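PDB 3OFT: cytochrome P450 from Novosphingobium aromaticivorans, which binds a heme group, as a member of the cytochrome P450 family of heme-thiolate proteins. Local coordinates for residues A[38-49]-A[293-302]. Numbering follows the deposited sequence.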
ATOM      1  N   GLY A  38     -14.568  19.183  -6.548  1.00 15.87           N
ATOM      2  CA  GLY A  38     -14.043  18.307  -5.498  1.00 15.51           C
ATOM      3  C   GLY A  38     -14.612  16.901  -5.510  1.00 15.02           C
ATOM      4  O   GLY A  38     -14.171  16.047  -4.735  1.00 15.02           O
ATOM      5  N   LEU A  39     -15.611  16.670  -6.363  1.00 13.37           N
ATOM      6  CA  LEU A  39     -16.218  15.331  -6.551  1.00 13.40           C
ATOM      7  C   LEU A  39     -16.694  15.270  -7.984  1.00 13.26           C
ATOM      8  O   LEU A  39     -17.552  16.081  -8.377  1.00 15.07           O
ATOM      9  CB  LEU A  39     -17.368  15.104  -5.555  1.00 13.78           C
ATOM     10  CG  LEU A  39     -18.031  13.743  -5.364  1.00 14.97           C
ATOM     11  CD1 LEU A  39     -17.022  12.604  -5.192  1.00 13.19           C
ATOM     12  CD2 LEU A  39     -18.963  13.795  -4.124  1.00 15.81           C
ATOM     13  N   VAL A  40     -16.075  14.396  -8.783  1.00 12.65           N
ATOM     14  CA  VAL A  40     -16.320  14.310 -10.241  1.00 11.89           C
ATOM     15  C   VAL A  40     -16.845  12.913 -10.587  1.00 12.62           C
ATOM     16  O   VAL A  40     -16.650  11.955  -9.814  1.00 11.87           O
ATOM     17  CB  VAL A  40     -15.049  14.681 -11.106  1.00 11.65           C
ATOM     18  CG1 VAL A  40     -14.712  16.161 -10.966  1.00 12.41           C
ATOM     19  CG2 VAL A  40     -13.812  13.835 -10.756  1.00 10.71           C
ATOM     20  N   TRP A  41     -17.546  12.792 -11.710  1.00 12.25           N
ATOM     21  CA  TRP A  41     -18.049  11.498 -12.170  1.00 11.95           C
ATOM     22  C   TRP A  41     -17.270  11.151 -13.398  1.00 12.23           C
ATOM     23  O   TRP A  41     -17.365  11.869 -14.380  1.00 12.98           O
ATOM     24  CB  TRP A  41     -19.523  11.597 -12.570  1.00 12.64           C
ATOM     25  CG  TRP A  41     -20.066  10.335 -13.206  1.00 11.11           C
ATOM     26  CD1 TRP A  41     -20.184  10.067 -14.545  1.00 14.91           C
ATOM     27  CD2 TRP A  41     -20.571   9.191 -12.515  1.00 13.76           C
ATOM     28  NE1 TRP A  41     -20.739   8.803 -14.729  1.00 11.65           N
ATOM     29  CE2 TRP A  41     -20.993   8.256 -13.497  1.00 13.99           C
ATOM     30  CE3 TRP A  41     -20.742   8.874 -11.157  1.00 12.24           C
ATOM     31  CZ2 TRP A  41     -21.556   7.025 -13.165  1.00 14.25           C
ATOM     32  CZ3 TRP A  41     -21.310   7.642 -10.828  1.00 15.21           C
ATOM     33  CH2 TRP A  41     -21.717   6.740 -11.836  1.00 12.72           C
ATOM     34  N   SER A  42     -16.498  10.059 -13.370  1.00 11.72           N
ATOM     35  CA  SER A  42     -15.759   9.661 -14.563  1.00 12.06           C
ATOM     36  C   SER A  42     -16.631   8.707 -15.346  1.00 13.27           C
ATOM     37  O   SER A  42     -17.274   7.837 -14.769  1.00 12.14           O
ATOM     38  CB  SER A  42     -14.419   8.984 -14.232  1.00 12.03           C
ATOM     39  OG  SER A  42     -13.834   8.449 -15.409  1.00 13.61           O
ATOM     40  N   THR A  43     -16.648   8.884 -16.670  1.00 14.24           N
ATOM     41  CA  THR A  43     -17.338   7.946 -17.549  1.00 15.83           C
ATOM     42  C   THR A  43     -16.529   6.675 -17.846  1.00 16.74           C
ATOM     43  O   THR A  43     -17.103   5.681 -18.316  1.00 16.35           O
ATOM     44  CB  THR A  43     -17.694   8.609 -18.872  1.00 16.51           C
ATOM     45  OG1 THR A  43     -16.510   9.186 -19.412  1.00 15.92           O
ATOM     46  CG2 THR A  43     -18.717   9.706 -18.646  1.00 17.80           C
ATOM     47  N   ALA A  44     -15.219   6.676 -17.538  1.00 15.69           N
ATOM     48  CA  ALA A  44     -14.383   5.503 -17.813  1.00 14.88           C
ATOM     49  C   ALA A  44     -14.670   4.441 -16.761  1.00 14.31           C
ATOM     50  O   ALA A  44     -15.321   4.727 -15.731  1.00 14.66           O
ATOM     51  CB  ALA A  44     -12.884   5.876 -17.829  1.00 15.02           C
ATOM     52  N   ASN A  45     -14.224   3.220 -17.046  1.00 14.35           N
ATOM     53  CA  ASN A  45     -14.309   2.078 -16.125  1.00 14.62           C
ATOM     54  C   ASN A  45     -15.721   1.853 -15.579  1.00 15.55           C
ATOM     55  O   ASN A  45     -15.908   1.626 -14.378  1.00 15.52           O
ATOM     56  CB  ASN A  45     -13.296   2.245 -14.993  1.00 13.81           C
ATOM     57  CG  ASN A  45     -11.875   2.229 -15.507  1.00 15.17           C
ATOM     58  OD1 ASN A  45     -11.431   1.249 -16.113  1.00 15.08           O
ATOM     59  ND2 ASN A  45     -11.184   3.340 -15.353  1.00 12.56           N
ATOM     60  N   GLY A  46     -16.713   1.939 -16.453  1.00 14.99           N
ATOM     61  CA  GLY A  46     -18.083   1.630 -16.042  1.00 15.89           C
ATOM     62  C   GLY A  46     -18.870   2.777 -15.411  1.00 15.79           C
ATOM     63  O   GLY A  46     -20.075   2.626 -15.152  1.00 16.44           O
ATOM     64  N   GLY A  47     -18.207   3.908 -15.157  1.00 14.23           N
ATOM     65  CA  GLY A  47     -18.876   5.061 -14.561  1.00 12.85           C
ATOM     66  C   GLY A  47     -18.830   5.030 -13.038  1.00 12.18           C
ATOM     67  O   GLY A  47     -19.389   4.119 -12.398  1.00 12.71           O
ATOM     68  N   HIS A  48     -18.174   6.034 -12.459  1.00 11.25           N
ATOM     69  CA  HIS A  48     -17.952   6.067 -10.998  1.00 10.71           C
ATOM     70  C   HIS A  48     -17.525   7.464 -10.526  1.00  9.53           C
ATOM     71  O   HIS A  48     -16.930   8.232 -11.298  1.00  9.48           O
ATOM     72  CB  HIS A  48     -16.914   4.994 -10.594  1.00  9.76           C
ATOM     73  CG  HIS A  48     -15.511   5.317 -11.004  1.00 10.84           C
ATOM     74  ND1 HIS A  48     -14.925   4.816 -12.151  1.00 13.12           N
ATOM     75  CD2 HIS A  48     -14.572   6.076 -10.402  1.00  7.26           C
ATOM     76  CE1 HIS A  48     -13.679   5.266 -12.236  1.00  9.11           C
ATOM     77  NE2 HIS A  48     -13.458   6.063 -11.209  1.00  9.85           N
ATOM     78  N   TRP A  49     -17.774   7.766  -9.255  1.00  8.38           N
ATOM     79  CA  TRP A  49     -17.291   8.999  -8.685  1.00  9.41           C
ATOM     80  C   TRP A  49     -15.809   8.932  -8.371  1.00 10.38           C
ATOM     81  O   TRP A  49     -15.255   7.853  -8.108  1.00 11.15           O
ATOM     82  CB  TRP A  49     -18.036   9.363  -7.394  1.00  9.27           C
ATOM     83  CG  TRP A  49     -19.547   9.573  -7.520  1.00 10.24           C
ATOM     84  CD1 TRP A  49     -20.535   8.657  -7.236  1.00 11.52           C
ATOM     85  CD2 TRP A  49     -20.216  10.775  -7.921  1.00 11.55           C
ATOM     86  NE1 TRP A  49     -21.774   9.232  -7.451  1.00 10.16           N
ATOM     87  CE2 TRP A  49     -21.602  10.520  -7.882  1.00 12.16           C
ATOM     88  CE3 TRP A  49     -19.773  12.041  -8.334  1.00 13.11           C
ATOM     89  CZ2 TRP A  49     -22.558  11.509  -8.184  1.00 14.93           C
ATOM     90  CZ3 TRP A  49     -20.727  13.020  -8.668  1.00 14.64           C
ATOM     91  CH2 TRP A  49     -22.105  12.735  -8.598  1.00 12.46           C
ATOM     92  N   ALA A 293     -22.422  15.039  -0.508  1.00 17.36           N
ATOM     93  CA  ALA A 293     -21.016  15.387  -0.463  1.00 18.44           C
ATOM     94  C   ALA A 293     -20.719  16.441  -1.526  1.00 18.18           C
ATOM     95  O   ALA A 293     -21.090  16.286  -2.704  1.00 18.36           O
ATOM     96  CB  ALA A 293     -20.168  14.145  -0.709  1.00 17.55           C
ATOM     97  N   ASP A 294     -20.031  17.503  -1.123  1.00 18.98           N
ATOM     98  CA  ASP A 294     -19.601  18.553  -2.045  1.00 20.70           C
ATOM     99  C   ASP A 294     -20.736  19.119  -2.919  1.00 20.79           C
ATOM    100  O   ASP A 294     -20.495  19.517  -4.064  1.00 21.73           O
ATOM    101  CB  ASP A 294     -18.465  18.049  -2.948  1.00 20.71           C
ATOM    102  CG  ASP A 294     -17.832  19.178  -3.767  1.00 24.11           C
ATOM    103  OD1 ASP A 294     -17.588  20.258  -3.182  1.00 30.26           O
ATOM    104  OD2 ASP A 294     -17.570  19.001  -4.977  1.00 25.88           O
ATOM    105  N   GLY A 295     -21.966  19.105  -2.404  1.00 20.70           N
ATOM    106  CA  GLY A 295     -23.114  19.636  -3.153  1.00 20.70           C
ATOM    107  C   GLY A 295     -23.780  18.700  -4.149  1.00 20.68           C
ATOM    108  O   GLY A 295     -24.612  19.132  -4.962  1.00 21.03           O
ATOM    109  N   VAL A 296     -23.409  17.424  -4.123  1.00 19.30           N
ATOM    110  CA  VAL A 296     -24.086  16.405  -4.928  1.00 18.63           C
ATOM    111  C   VAL A 296     -24.476  15.256  -4.006  1.00 18.02           C
ATOM    112  O   VAL A 296     -24.184  15.304  -2.803  1.00 16.73           O
ATOM    113  CB  VAL A 296     -23.250  15.888  -6.131  1.00 19.27           C
ATOM    114  CG1 VAL A 296     -23.048  16.988  -7.185  1.00 21.62           C
ATOM    115  CG2 VAL A 296     -21.900  15.267  -5.670  1.00 19.63           C
ATOM    116  N   THR A 297     -25.168  14.260  -4.557  1.00 18.03           N
ATOM    117  CA  THR A 297     -25.598  13.089  -3.808  1.00 18.71           C
ATOM    118  C   THR A 297     -25.067  11.852  -4.509  1.00 18.42           C
ATOM    119  O   THR A 297     -25.417  11.553  -5.663  1.00 18.07           O
ATOM    120  CB  THR A 297     -27.130  12.949  -3.738  1.00 19.55           C
ATOM    121  OG1 THR A 297     -27.681  14.103  -3.104  1.00 22.11           O
ATOM    122  CG2 THR A 297     -27.550  11.686  -2.946  1.00 19.67           C
ATOM    123  N   ILE A 298     -24.225  11.129  -3.785  1.00 15.96           N
ATOM    124  CA  ILE A 298     -23.831   9.808  -4.209  1.00 15.24           C
ATOM    125  C   ILE A 298     -25.024   8.906  -3.867  1.00 14.09           C
ATOM    126  O   ILE A 298     -25.451   8.860  -2.730  1.00 14.98           O
ATOM    127  CB  ILE A 298     -22.544   9.359  -3.462  1.00 14.21           C
ATOM    128  CG1 ILE A 298     -21.382  10.296  -3.819  1.00 14.41           C
ATOM    129  CG2 ILE A 298     -22.233   7.885  -3.796  1.00 14.28           C
ATOM    130  CD1 ILE A 298     -20.185  10.222  -2.894  1.00 13.45           C
ATOM    131  N   ARG A 299     -25.579   8.212  -4.846  1.00 13.78           N
ATOM    132  CA  ARG A 299     -26.751   7.341  -4.621  1.00 13.50           C
ATOM    133  C   ARG A 299     -26.357   5.924  -4.294  1.00 13.12           C
ATOM    134  O   ARG A 299     -25.342   5.429  -4.815  1.00 12.58           O
ATOM    135  CB  ARG A 299     -27.626   7.296  -5.892  1.00 13.16           C
ATOM    136  CG  ARG A 299     -28.249   8.662  -6.247  1.00 16.45           C
ATOM    137  CD  ARG A 299     -29.276   8.530  -7.387  1.00 18.25           C
ATOM    138  NE  ARG A 299     -30.454   7.789  -6.950  1.00 18.51           N
ATOM    139  CZ  ARG A 299     -31.410   7.335  -7.756  1.00 21.09           C
ATOM    140  NH1 ARG A 299     -31.340   7.535  -9.068  1.00 18.15           N
ATOM    141  NH2 ARG A 299     -32.443   6.669  -7.238  1.00 22.32           N
ATOM    142  N   LYS A 300     -27.191   5.242  -3.507  1.00 12.09           N
ATOM    143  CA  LYS A 300     -27.025   3.803  -3.250  1.00 14.39           C
ATOM    144  C   LYS A 300     -26.696   3.044  -4.521  1.00 13.14           C
ATOM    145  O   LYS A 300     -27.420   3.149  -5.522  1.00 13.15           O
ATOM    146  CB  LYS A 300     -28.323   3.141  -2.681  1.00 15.23           C
ATOM    147  CG  LYS A 300     -28.571   3.323  -1.206  1.00 19.81           C
ATOM    148  CD  LYS A 300     -30.052   2.980  -0.864  1.00 22.71           C
ATOM    149  CE  LYS A 300     -30.993   4.036  -1.431  1.00 27.20           C
ATOM    150  NZ  LYS A 300     -32.412   3.818  -1.042  1.00 31.83           N
ATOM    151  N   GLY A 301     -25.625   2.257  -4.460  1.00 11.52           N
ATOM    152  CA  GLY A 301     -25.166   1.495  -5.609  1.00 10.70           C
ATOM    153  C   GLY A 301     -24.094   2.160  -6.441  1.00  9.92           C
ATOM    154  O   GLY A 301     -23.475   1.480  -7.254  1.00  9.20           O
ATOM    155  N   ASP A 302     -23.921   3.472  -6.315  1.00  9.21           N
ATOM    156  CA  ASP A 302     -22.835   4.167  -7.014  1.00 10.10           C
ATOM    157  C   ASP A 302     -21.511   3.718  -6.411  1.00  9.85           C
ATOM    158  O   ASP A 302     -21.428   3.488  -5.194  1.00  9.19           O
ATOM    159  CB  ASP A 302     -22.893   5.693  -6.811  1.00  9.97           C
ATOM    160  CG  ASP A 302     -23.983   6.382  -7.643  1.00 13.02           C
ATOM    161  OD1 ASP A 302     -24.102   7.616  -7.501  1.00 12.37           O
ATOM    162  OD2 ASP A 302     -24.714   5.714  -8.406  1.00 12.27           O
TER
HETATM  163  O   HOH W   1     -16.615  21.233  -5.992  1.00 28.38           O
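The indole of W49 is held between I298 and W41. CG1 of I298 sits over one face, 3.9 Å from the centroid of the five-membered ring, a CH-pi contact, while CE3 of W41 lies over the opposite face. At the rim, near the ring plane, NE1 of W49 donates to OD1 of D302 at 2.8 Å; the N-H...O angle is 162°, although the position of OD1 is less certain. Tryptophan suits this place because it pairs a broad apolar surface with one buried N-H, and the carboxylate, turned 48° from the indole, provides the acceptor. V296 CG2 meets the six-membered ring obliquely, 3.9 Å from W49 CH2. With CG anti to the backbone N (chi1 -170°), L39 packs CD2 on the methyl of A293 and the branched V296 and I298. At the type I' turn from A293 to V296, where G295 suits the left-handed backbone angles, water 1 bridges G38 N and D294 OD2; D294 also forms salt bridges with R10 (through OD2) and R53 (through OD1). Two antiparallel hairpins thus meet through side chains: 39-42/48-51, from the mixed sheet that includes 282-287 and 303-307, and 291-293/296-298, in the beta-rich region characteristic of the cytochrome P450 fold.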